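Local structure of virulent strain associated lipoprotein (Borreliella spielmanii A14S, 6FZZ) at residues Q47-F53 with R77-Y81. The protein is a pFam54-family outer surface lipoprotein of a Lyme disease spirochaete, and probably binds glutathione as its Borrelia burgdorferi relative BBE31 does. Residues are numbered along the deposited sequence; the frame is centred on the assembly and turned at random.
Sequences QYGILAF and RKLTY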
# COMPACT_ATOMS: atom_id res chain seq x y z
N GLN A 47 -13.69 -6.14 -10.81
CA GLN A 47 -12.69 -5.55 -9.91
C GLN A 47 -11.29 -6.11 -10.19
O GLN A 47 -10.58 -6.52 -9.25
CB GLN A 47 -13.16 -5.76 -8.47
CG GLN A 47 -14.48 -5.01 -8.24
CD GLN A 47 -15.12 -5.26 -6.90
OE1 GLN A 47 -14.79 -6.21 -6.17
NE2 GLN A 47 -16.06 -4.39 -6.55
N TYR A 48 -10.97 -6.22 -11.50
CA TYR A 48 -9.64 -6.66 -12.01
C TYR A 48 -9.30 -8.09 -11.63
O TYR A 48 -8.12 -8.42 -11.59
CB TYR A 48 -8.49 -5.69 -11.55
CG TYR A 48 -8.70 -4.21 -11.88
CD1 TYR A 48 -8.50 -3.72 -13.21
CD2 TYR A 48 -9.08 -3.28 -10.92
CE1 TYR A 48 -8.69 -2.41 -13.52
CE2 TYR A 48 -9.29 -1.94 -11.24
CZ TYR A 48 -9.06 -1.51 -12.55
OH TYR A 48 -9.26 -0.19 -12.90
N GLY A 49 -10.34 -8.90 -11.40
CA GLY A 49 -10.34 -10.28 -11.03
C GLY A 49 -9.84 -10.52 -9.59
O GLY A 49 -9.37 -11.62 -9.26
N ILE A 50 -9.90 -9.48 -8.75
CA ILE A 50 -9.46 -9.58 -7.35
C ILE A 50 -10.57 -10.14 -6.53
O ILE A 50 -11.36 -9.41 -5.87
CB ILE A 50 -8.95 -8.23 -6.79
CG1 ILE A 50 -7.73 -7.79 -7.61
CG2 ILE A 50 -8.51 -8.40 -5.34
CD1 ILE A 50 -7.31 -6.32 -7.41
N LEU A 51 -10.69 -11.45 -6.59
CA LEU A 51 -11.81 -12.12 -5.93
C LEU A 51 -11.64 -12.05 -4.41
O LEU A 51 -12.63 -12.21 -3.67
CB LEU A 51 -11.92 -13.58 -6.36
CG LEU A 51 -12.53 -13.98 -7.74
CD1 LEU A 51 -12.61 -15.52 -7.81
CD2 LEU A 51 -13.92 -13.42 -8.00
N ALA A 52 -10.40 -11.79 -3.97
CA ALA A 52 -10.08 -11.61 -2.55
C ALA A 52 -10.95 -10.60 -1.84
O ALA A 52 -11.27 -10.75 -0.61
CB ALA A 52 -8.61 -11.28 -2.42
N PHE A 53 -11.37 -9.56 -2.59
CA PHE A 53 -12.27 -8.54 -2.03
C PHE A 53 -13.54 -9.14 -1.42
O PHE A 53 -14.05 -8.67 -0.40
CB PHE A 53 -12.62 -7.48 -3.07
CG PHE A 53 -11.46 -6.62 -3.49
CD1 PHE A 53 -10.47 -6.23 -2.58
CD2 PHE A 53 -11.42 -6.12 -4.78
CE1 PHE A 53 -9.42 -5.41 -2.97
CE2 PHE A 53 -10.40 -5.27 -5.19
CZ PHE A 53 -9.40 -4.92 -4.29
N ARG A 77 -10.42 -0.68 -1.60
CA ARG A 77 -10.00 -1.09 -2.95
C ARG A 77 -8.97 -0.16 -3.59
O ARG A 77 -7.99 -0.62 -4.20
CB ARG A 77 -11.19 -1.26 -3.88
CG ARG A 77 -12.04 -2.40 -3.46
CD ARG A 77 -12.95 -2.92 -4.59
NE ARG A 77 -13.86 -1.92 -5.25
CZ ARG A 77 -15.09 -1.61 -4.86
NH1 ARG A 77 -15.57 -2.07 -3.73
NH2 ARG A 77 -15.84 -0.79 -5.58
N LYS A 78 -9.23 1.13 -3.53
CA LYS A 78 -8.29 2.13 -4.02
C LYS A 78 -6.92 1.97 -3.37
O LYS A 78 -5.93 2.03 -4.06
CB LYS A 78 -8.86 3.53 -3.73
CG LYS A 78 -8.00 4.70 -4.15
CD LYS A 78 -8.50 6.05 -3.61
CE LYS A 78 -8.01 6.31 -2.19
NZ LYS A 78 -6.51 6.35 -2.07
N LEU A 79 -6.85 1.73 -2.05
CA LEU A 79 -5.56 1.53 -1.36
C LEU A 79 -4.92 0.24 -1.87
O LEU A 79 -3.68 0.13 -1.95
CB LEU A 79 -5.74 1.52 0.12
CG LEU A 79 -6.18 2.89 0.73
CD1 LEU A 79 -6.53 2.76 2.19
CD2 LEU A 79 -5.09 3.98 0.60
N THR A 80 -5.76 -0.74 -2.20
CA THR A 80 -5.28 -2.00 -2.81
C THR A 80 -4.58 -1.78 -4.17
O THR A 80 -3.50 -2.30 -4.41
CB THR A 80 -6.43 -3.06 -2.92
OG1 THR A 80 -6.97 -3.36 -1.62
CG2 THR A 80 -5.87 -4.35 -3.51
N TYR A 81 -5.23 -1.00 -5.04
CA TYR A 81 -4.67 -0.64 -6.35
C TYR A 81 -3.34 0.14 -6.16
O TYR A 81 -2.40 0.02 -6.96
CB TYR A 81 -5.70 0.19 -7.13
CG TYR A 81 -7.03 -0.53 -7.30
CD1 TYR A 81 -7.06 -1.91 -7.45
CD2 TYR A 81 -8.24 0.16 -7.36
CE1 TYR A 81 -8.25 -2.57 -7.60
CE2 TYR A 81 -9.44 -0.50 -7.53
CZ TYR A 81 -9.43 -1.87 -7.64
OH TYR A 81 -10.57 -2.63 -7.82
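Tyr81 lies with one ring face under the edge of Tyr48, a T-shaped pair whose centroids are 5.1 Å apart and whose planes meet at 84°; the closest atoms are Tyr48 CD2 and Tyr81 CE1 at 3.5 Å. Ile50 CD1 lies at the edge of the Tyr81 ring, 3.9 Å from Tyr81 CE1. One turn earlier in the helix, the aliphatic part of Arg77 lies over a face of Phe53: Arg77 CG stands 3.8 Å from the Phe53 centroid, 13° off the ring normal, in a CH-pi contact, while Thr80 OG1 approaches the ring edge at Phe53 CE1, 3.5 Å away. Thr80 OG1 is hydrogen-bonded to Tyr76 O. Arg77, Thr80 and Tyr81 thus share the helical face turned to the loop.

No hydrogen bond crosses between 47-53 and 77-81. Gln47 NE2 lies over the face of the Arg77 guanidinium, 3.4 Å from Arg77 CZ, without a hydrogen bond between them, whereas Gln47 OE1 is hydrogen-bonded to Ser67 OG. Glu43 links the two ends of the helical face, forming a salt bridge with Arg77 and a hydrogen bond with the Tyr81 hydroxyl; the Tyr48 hydroxyl reaches the carbonyl of Lys39.

In the loop, Ile50 N is hydrogen-bonded to Gln47 O at 3.1 Å, and an inverse gamma turn centred on Ile50 leads into a 3-10 segment that starts at Leu51 and continues beyond Phe53. This buried, largely aromatic packing joins the connection after helix 15-41 to helix 71-83, within the all-helical C-terminal part of this BbCRASP-1-like pFam54 lipoprotein.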